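Side-chain contacts in putative branched chain amino acid ABC transporter, periplasmic amino acid-binding protein (Brucella ovis, PDB 4XFK), which probably binds branched-chain and other small amino acids in the periplasm as the soluble component of an ABC amino-acid transport system: residues Y37-G40 with K41-E44; V110-N114 with L115-A119; N223-L226 with L227-K230. The protein carries 1 engineered substitution. One frame throughout, in Å; residues are numbered along the deposited sequence.

How the contacts relate
From the N terminus, contact 1 (37-44) comes first, in the last turns of helix 26-44, which connects strands 13-18 and 54-59 of a five-stranded parallel sheet. Contact 2 (110-119) follows where strand 111-114 of that sheet runs out into the loop carrying the sodium-binding Gly116. Contact 3 (223-230) belongs to the second sheet's part of the fold, on helix 223-235 between strands 215-218 and 240-243. Each closes within one unbroken run of chain, joining neighbouring helix turns or a strand end and its loop, so they stand in series and neither nest nor cross; outside partners tie them to adjacent helices and strands. The centres of contacts 1 and 2 are about 19 Å apart.

Contact 1 of 3, residues Y37-G40 with K41-E44; sequences YQLG and KINE
Tyr37 and Lys41 meet one turn apart on helix 26-44, the connecting helix of a beta-alpha-beta unit in this periplasmic-binding-protein fold. The lysine chain slants across the phenol, and its CE lies 3.5 Å from Tyr37 CZ and as close to OH, oblique to the ring: a methylene against the hydroxyl end of the phenol. Two bends bring it there: Lys41 CG stands beside its own backbone N (chi1 -60°), and a second turn at chi2 (-63°) leads the chain back toward the tyrosine before it runs straight to the ammonium group. That group and the hydroxyl converge on one carboxylate of helix 274-288, Lys41 NZ in a salt bridge and Tyr37 OH in a hydrogen bond, both to Asp283 OD2. A long lysine suits the place because its methylenes pack on the ring while its ammonium group reaches Asp283.

Gln38 approaches the same lysine from another direction, crossing its chain at about a right angle, with NE2 3.8 Å from Lys41 CB. The amide thus lies against the root of the lysine and the phenol against its far end, and the side chains of Gln38 and Tyr37 also rest on Val300 of helix 296-312. Further round the helix, Leu39 CD2 meets Ile42 CD1 at 4.0 Å, a purely apolar touch. Asn43, near the end of the helix, turns its OD1 to the backbone N of Ile53, tying the helix end to the chain entering strand 54-59. Beneath these side chains run regular i to i+4 bonds, among them Asn43 N to Leu39 O at 2.8 Å. At Gly40, the carbonyl oxygen receives Glu44 N at 2.9 Å, and Glu44 CG lies 3.2 Å from that same oxygen.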
loop_
_atom_site.group_PDB
_atom_site.type_symbol
_atom_site.label_atom_id
_atom_site.label_comp_id
_atom_site.label_asym_id
_atom_site.label_seq_id
_atom_site.Cartn_x
_atom_site.Cartn_y
_atom_site.Cartn_z
ATOM N N TYR A 37 2.329 10.309 12.032
ATOM C CA TYR A 37 1.310 9.898 13.000
ATOM C C TYR A 37 1.809 8.748 13.882
ATOM O O TYR A 37 1.778 8.842 15.110
ATOM C CB TYR A 37 0.003 9.507 12.293
ATOM C CG TYR A 37 -1.048 8.914 13.208
ATOM C CD1 TYR A 37 -1.988 9.724 13.840
ATOM C CD2 TYR A 37 -1.122 7.540 13.414
ATOM C CE1 TYR A 37 -2.957 9.177 14.668
ATOM C CE2 TYR A 37 -2.086 6.987 14.238
ATOM C CZ TYR A 37 -3.000 7.807 14.867
ATOM O OH TYR A 37 -3.958 7.244 15.682
ATOM N N GLN A 38 2.261 7.659 13.267
ATOM C CA GLN A 38 2.564 6.474 14.062
ATOM C C GLN A 38 3.922 6.532 14.756
ATOM O O GLN A 38 4.050 6.113 15.913
ATOM C CB GLN A 38 2.391 5.185 13.258
ATOM C CG GLN A 38 2.412 3.951 14.148
ATOM C CD GLN A 38 1.335 3.979 15.229
ATOM O OE1 GLN A 38 0.210 4.408 14.993
ATOM N NE2 GLN A 38 1.676 3.492 16.415
ATOM N N LEU A 39 4.944 7.048 14.079
ATOM C CA LEU A 39 6.197 7.299 14.784
ATOM C C LEU A 39 5.981 8.355 15.868
ATOM O O LEU A 39 6.643 8.333 16.906
ATOM C CB LEU A 39 7.315 7.720 13.836
ATOM C CG LEU A 39 7.769 6.677 12.816
ATOM C CD1 LEU A 39 8.976 7.188 12.067
ATOM C CD2 LEU A 39 8.089 5.350 13.478
ATOM N N GLY A 40 5.029 9.260 15.647
ATOM C CA GLY A 40 4.653 10.207 16.679
ATOM C C GLY A 40 4.114 9.506 17.911
ATOM O O GLY A 40 4.444 9.897 19.032
ATOM N N LYS A 41 3.298 8.468 17.728
ATOM C CA LYS A 41 2.807 7.702 18.880
ATOM C C LYS A 41 3.960 7.026 19.620
ATOM O O LYS A 41 3.995 7.001 20.849
ATOM C CB LYS A 41 1.784 6.639 18.467
ATOM C CG LYS A 41 0.537 7.172 17.780
ATOM C CD LYS A 41 -0.285 8.083 18.677
ATOM C CE LYS A 41 -1.580 8.505 17.953
ATOM N NZ LYS A 41 -2.409 9.475 18.734
ATOM N N ILE A 42 4.891 6.444 18.871
ATOM C CA ILE A 42 6.040 5.804 19.502
ATOM C C ILE A 42 6.849 6.840 20.278
ATOM O O ILE A 42 7.261 6.593 21.413
ATOM C CB ILE A 42 6.929 5.040 18.504
ATOM C CG1 ILE A 42 6.106 3.973 17.771
ATOM C CG2 ILE A 42 8.112 4.393 19.237
ATOM C CD1 ILE A 42 6.875 3.241 16.682
ATOM N N ASN A 43 7.073 8.005 19.683
ATOM C CA ASN A 43 7.810 9.056 20.375
ATOM C C ASN A 43 7.090 9.604 21.611
ATOM O O ASN A 43 7.739 9.892 22.623
ATOM C CB ASN A 43 8.229 10.164 19.400
ATOM C CG ASN A 43 9.509 9.818 18.684
ATOM O OD1 ASN A 43 10.317 9.050 19.213
ATOM N ND2 ASN A 43 9.715 10.371 17.494
ATOM N N GLU A 44 5.760 9.699 21.558
ATOM C CA GLU A 44 4.982 10.107 22.736
ATOM C C GLU A 44 5.201 9.137 23.889
ATOM O O GLU A 44 5.144 9.523 25.056
ATOM C CB GLU A 44 3.487 10.188 22.404
ATOM C CG GLU A 44 3.091 11.402 21.559
ATOM C CD GLU A 44 1.676 11.303 21.006
ATOM O OE1 GLU A 44 0.857 10.545 21.571
ATOM O OE2 GLU A 44 1.381 11.979 19.993
#

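Contact 2 of 3, residues V110-N114 with L115-A119; sequences VLYLN and LGAEA. With NA (sodium ion), chain D; ACT (acetate ion), chain B.
Asn114 reaches Gly116 and Ala117 because its CG lies anti to the backbone N (chi1 168°), which carries the amide forward beside its own carbonyl carbon, and because chi2 is close to zero (5°), which turns OD1 inward to the chain that follows. There OD1 takes two backbone N-H groups. Ala117 N, 2.8 Å from Asn114 OD1, comes in the carbonyl plane on a lone pair, whereas Gly116 N, 3.0 Å from the same oxygen, arrives tilted 26° from that plane. The other half of the amide plays the complementary part: Asn114 ND2 donates to Ala117 O at 3.1 Å, a nearly straight bond lying in the plane of both groups. With OD1 and ND2 both engaged, the amide's rotation is fixed; ND2 is also hydrogen-bonded to His131 NE2. Asparagine suits this place because one short, flat group offers acceptor and donor together.

The bond from Gly116 N makes this an Asx turn, extended by that from Ala117 N. It pins the loop leaving the carboxyl end of strand 111-114, an inner strand of the five-stranded parallel sheet, where alpha/beta folds commonly place their binding sites. Held in this way, Gly116 presents its carbonyl oxygen to a sodium ion at 2.3 Å, with Gly85 O, Tyr31 OH and two waters completing the coordination. The ion sits too near Gly116 to leave room for a CB, which suits glycine. One of those waters also donates to Glu118 OE2, whose partner oxygen OE1 forms a salt bridge with Arg141. Asn114 CB lies 3.8 Å above one face of the Tyr112 ring, offset toward the rim. Glu118 N donates to OXT of an acetate, probably from the crystallisation liquor, at 2.9 Å.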
loop_
_atom_site.group_PDB
_atom_site.type_symbol
_atom_site.label_atom_id
_atom_site.label_comp_id
_atom_site.label_asym_id
_atom_site.label_seq_id
_atom_site.Cartn_x
_atom_site.Cartn_y
_atom_site.Cartn_z
ATOM N N VAL A 110 21.229 -2.190 7.109
ATOM C CA VAL A 110 20.139 -1.223 7.089
ATOM C C VAL A 110 18.839 -1.946 6.742
ATOM O O VAL A 110 18.827 -2.847 5.893
ATOM C CB VAL A 110 20.451 -0.106 6.057
ATOM C CG1 VAL A 110 19.244 0.792 5.801
ATOM C CG2 VAL A 110 21.659 0.715 6.513
ATOM N N LEU A 111 17.759 -1.578 7.426
ATOM C CA LEU A 111 16.439 -2.142 7.157
ATOM C C LEU A 111 15.644 -1.281 6.192
ATOM O O LEU A 111 15.677 -0.058 6.275
ATOM C CB LEU A 111 15.634 -2.252 8.450
ATOM C CG LEU A 111 15.906 -3.428 9.372
ATOM C CD1 LEU A 111 15.396 -3.127 10.767
ATOM C CD2 LEU A 111 15.241 -4.673 8.799
ATOM N N TYR A 112 14.911 -1.928 5.291
ATOM C CA TYR A 112 13.966 -1.222 4.437
ATOM C C TYR A 112 12.551 -1.652 4.850
ATOM O O TYR A 112 12.149 -2.804 4.646
ATOM C CB TYR A 112 14.254 -1.516 2.959
ATOM C CG TYR A 112 13.221 -1.018 1.966
ATOM C CD1 TYR A 112 12.453 0.125 2.215
ATOM C CD2 TYR A 112 13.022 -1.697 0.766
ATOM C CE1 TYR A 112 11.503 0.554 1.293
ATOM C CE2 TYR A 112 12.088 -1.276 -0.142
ATOM C CZ TYR A 112 11.332 -0.159 0.119
ATOM O OH TYR A 112 10.401 0.225 -0.810
ATOM N N LEU A 113 11.825 -0.732 5.477
ATOM C CA LEU A 113 10.415 -0.950 5.784
ATOM C C LEU A 113 9.586 -0.397 4.642
ATOM O O LEU A 113 9.451 0.816 4.464
ATOM C CB LEU A 113 10.030 -0.272 7.095
ATOM C CG LEU A 113 10.909 -0.599 8.305
ATOM C CD1 LEU A 113 10.339 0.099 9.526
ATOM C CD2 LEU A 113 11.026 -2.095 8.541
ATOM N N ASN A 114 9.059 -1.315 3.850
ATOM C CA ASN A 114 8.257 -0.981 2.694
ATOM C C ASN A 114 6.809 -0.857 3.141
ATOM O O ASN A 114 6.154 -1.839 3.468
ATOM C CB ASN A 114 8.464 -2.080 1.652
ATOM C CG ASN A 114 7.478 -2.013 0.513
ATOM O OD1 ASN A 114 6.666 -1.091 0.423
ATOM N ND2 ASN A 114 7.533 -3.013 -0.367
ATOM N N LEU A 115 6.318 0.376 3.190
ATOM C CA LEU A 115 4.987 0.615 3.719
ATOM C C LEU A 115 3.906 0.687 2.655
ATOM O O LEU A 115 2.754 0.997 2.978
ATOM C CB LEU A 115 4.960 1.902 4.557
ATOM C CG LEU A 115 5.830 1.921 5.824
ATOM C CD1 LEU A 115 5.608 3.210 6.590
ATOM C CD2 LEU A 115 5.545 0.729 6.724
ATOM N N GLY A 116 4.239 0.401 1.396
ATOM C CA GLY A 116 3.205 0.458 0.382
ATOM C C GLY A 116 3.565 0.277 -1.074
ATOM O O GLY A 116 2.733 0.573 -1.934
ATOM N N ALA A 117 4.785 -0.160 -1.383
ATOM C CA ALA A 117 5.114 -0.488 -2.772
ATOM C C ALA A 117 4.648 -1.916 -3.012
ATOM O O ALA A 117 5.129 -2.840 -2.348
ATOM C CB ALA A 117 6.590 -0.352 -2.998
ATOM N N GLU A 118 3.708 -2.080 -3.944
ATOM C CA GLU A 118 2.883 -3.290 -3.988
ATOM C C GLU A 118 3.218 -4.300 -5.100
ATOM O O GLU A 118 2.547 -5.327 -5.235
ATOM C CB GLU A 118 1.387 -2.911 -3.978
ATOM C CG GLU A 118 1.049 -1.985 -2.795
ATOM C CD GLU A 118 -0.429 -1.891 -2.463
ATOM O OE1 GLU A 118 -1.212 -2.799 -2.834
ATOM O OE2 GLU A 118 -0.798 -0.894 -1.807
ATOM N N ALA A 119 4.267 -4.031 -5.874
ATOM C CA ALA A 119 4.678 -4.970 -6.927
ATOM C C ALA A 119 5.115 -6.321 -6.353
ATOM O O ALA A 119 5.758 -6.393 -5.308
ATOM C CB ALA A 119 5.784 -4.372 -7.764
HETATM NA NA NA D . 2.070 2.719 -2.297
HETATM C C ACT B . 3.015 0.977 -6.595
HETATM O O ACT B . 3.811 1.394 -7.469
HETATM O OXT ACT B . 3.476 0.163 -5.761
HETATM C CH3 ACT B . 1.594 1.444 -6.559
HETATM O O HOH W 1 -0.001 1.861 -2.622
HETATM O O HOH W 2 1.714 4.279 -3.838
#

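Contact 3 of 3, residues N223-L226 with L227-K230; sequences NDLL and LLMK
Helix 223-235 bridges strands 215-218 and 240-243 as the crossover of a beta-alpha-beta unit, and its opening turns hold Leu225 against Met229. These two side chains lie alongside each other and point the same way, Leu225 CD1 meeting Met229 CG at 3.9 Å. Different torsions make the pair fit: Leu225 CG is swung beside its own carbonyl carbon (chi1 -171°), while the methionine starts beside its backbone N and, in one of its two modelled conformers, folds again at chi2 and chi3. In that conformer SD also passes beside Leu225 CD1, and the end of the chain leads away. Both side chains touch Asn251 of helix 251-255, and Met229 also rests on Phe241 of strand 240-243.

Leu228 reaches that phenylalanine from a neighbouring position and contributes a looser apolar contact to Leu225, its CD2 lying 4.3 Å from Leu225 CD1. On another side of the helix, Leu227 CD1 lies 4.2 Å from Asn223 CB; the body of Leu227 packs back over the first turn. Leucine's branched end suits this place, packing against the loop residues Gln199 and Phe201 without needing a polar partner.

Main-chain bonds set the spacing. Leu227 N donates to Asn223 O, and Met229 N to Leu225 O at 2.8 Å. Lys230 N reaches Leu226 O at 3.1 Å, an oxygen that also receives Asn254 ND2. Asp224 OD2 accepts a hydrogen bond from Asn196 N. The chemistry thus divides the work: the helix bonds fix the backbone and Asn254 adds a polar tie to helix 251-255, while the contacts of Leu228 and Met229 with Phe241, and of Leu225, Leu226 and Met229 with Asn251, are nondirectional and depend on close fit.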
loop_
_atom_site.group_PDB
_atom_site.type_symbol
_atom_site.label_atom_id
_atom_site.label_comp_id
_atom_site.label_asym_id
_atom_site.label_seq_id
_atom_site.Cartn_x
_atom_site.Cartn_y
_atom_site.Cartn_z
ATOM N N ASN A 223 -3.157 10.772 -11.011
ATOM C CA ASN A 223 -3.910 11.227 -12.178
ATOM C C ASN A 223 -4.421 10.102 -13.072
ATOM O O ASN A 223 -5.469 10.236 -13.700
ATOM C CB ASN A 223 -3.064 12.209 -12.988
ATOM C CG ASN A 223 -2.618 13.375 -12.162
ATOM O OD1 ASN A 223 -1.420 13.634 -12.012
ATOM N ND2 ASN A 223 -3.582 14.076 -11.585
ATOM N N ASP A 224 -3.696 8.989 -13.113
ATOM C CA ASP A 224 -4.082 7.867 -13.959
ATOM C C ASP A 224 -5.380 7.211 -13.499
ATOM O O ASP A 224 -6.005 6.495 -14.281
ATOM C CB ASP A 224 -2.966 6.835 -14.032
ATOM C CG ASP A 224 -1.811 7.288 -14.898
ATOM O OD1 ASP A 224 -1.977 8.242 -15.691
ATOM O OD2 ASP A 224 -0.738 6.671 -14.800
ATOM N N LEU A 225 -5.769 7.407 -12.235
ATOM C CA LEU A 225 -7.123 7.038 -11.818
ATOM C C LEU A 225 -8.054 8.257 -11.756
ATOM O O LEU A 225 -9.179 8.181 -12.220
ATOM C CB LEU A 225 -7.154 6.234 -10.510
ATOM C CG LEU A 225 -8.519 5.635 -10.132
ATOM C CD1 LEU A 225 -9.117 4.826 -11.286
ATOM C CD2 LEU A 225 -8.391 4.764 -8.897
ATOM N N LEU A 226 -7.580 9.382 -11.217
ATOM C CA LEU A 226 -8.407 10.587 -11.116
ATOM C C LEU A 226 -8.989 11.007 -12.467
ATOM O O LEU A 226 -10.190 11.281 -12.582
ATOM C CB LEU A 226 -7.599 11.743 -10.507
ATOM C CG LEU A 226 -7.170 11.614 -9.041
ATOM C CD1 LEU A 226 -6.036 12.580 -8.701
ATOM C CD2 LEU A 226 -8.353 11.847 -8.117
ATOM N N LEU A 227 -8.143 11.054 -13.492
ATOM C CA LEU A 227 -8.584 11.531 -14.800
ATOM C C LEU A 227 -9.326 10.448 -15.572
ATOM O O LEU A 227 -10.164 10.745 -16.423
ATOM C CB LEU A 227 -7.411 12.073 -15.617
ATOM C CG LEU A 227 -6.696 13.285 -15.016
ATOM C CD1 LEU A 227 -5.571 13.742 -15.932
ATOM C CD2 LEU A 227 -7.683 14.425 -14.706
ATOM N N LEU A 228 -9.018 9.190 -15.268
ATOM C CA LEU A 228 -9.760 8.073 -15.830
ATOM C C LEU A 228 -11.207 8.103 -15.319
ATOM O O LEU A 228 -12.153 7.932 -16.097
ATOM C CB LEU A 228 -9.073 6.752 -15.473
ATOM C CG LEU A 228 -9.765 5.464 -15.927
ATOM C CD1 LEU A 228 -10.057 5.455 -17.431
ATOM C CD2 LEU A 228 -8.920 4.248 -15.525
ATOM N N MET A 229 -11.380 8.326 -14.016
ATOM C CA MET A 229 -12.715 8.446 -13.428
ATOM C C MET A 229 -13.478 9.621 -14.033
ATOM O O MET A 229 -14.666 9.517 -14.333
ATOM C CB MET A 229 -12.639 8.606 -11.905
ATOM C CG MET A 229 -12.127 7.380 -11.164
ATOM S SD MET A 229 -13.020 5.859 -11.561
ATOM C CE MET A 229 -14.616 6.179 -10.801
ATOM N N LYS A 230 -12.794 10.747 -14.210
ATOM C CA LYS A 230 -13.429 11.919 -14.801
ATOM C C LYS A 230 -13.931 11.638 -16.221
ATOM O O LYS A 230 -15.051 12.010 -16.584
ATOM C CB LYS A 230 -12.466 13.106 -14.801
ATOM C CG LYS A 230 -13.088 14.390 -15.309
ATOM C CD LYS A 230 -12.179 15.574 -15.073
ATOM C CE LYS A 230 -12.820 16.846 -15.600
ATOM N NZ LYS A 230 -12.050 18.042 -15.188
#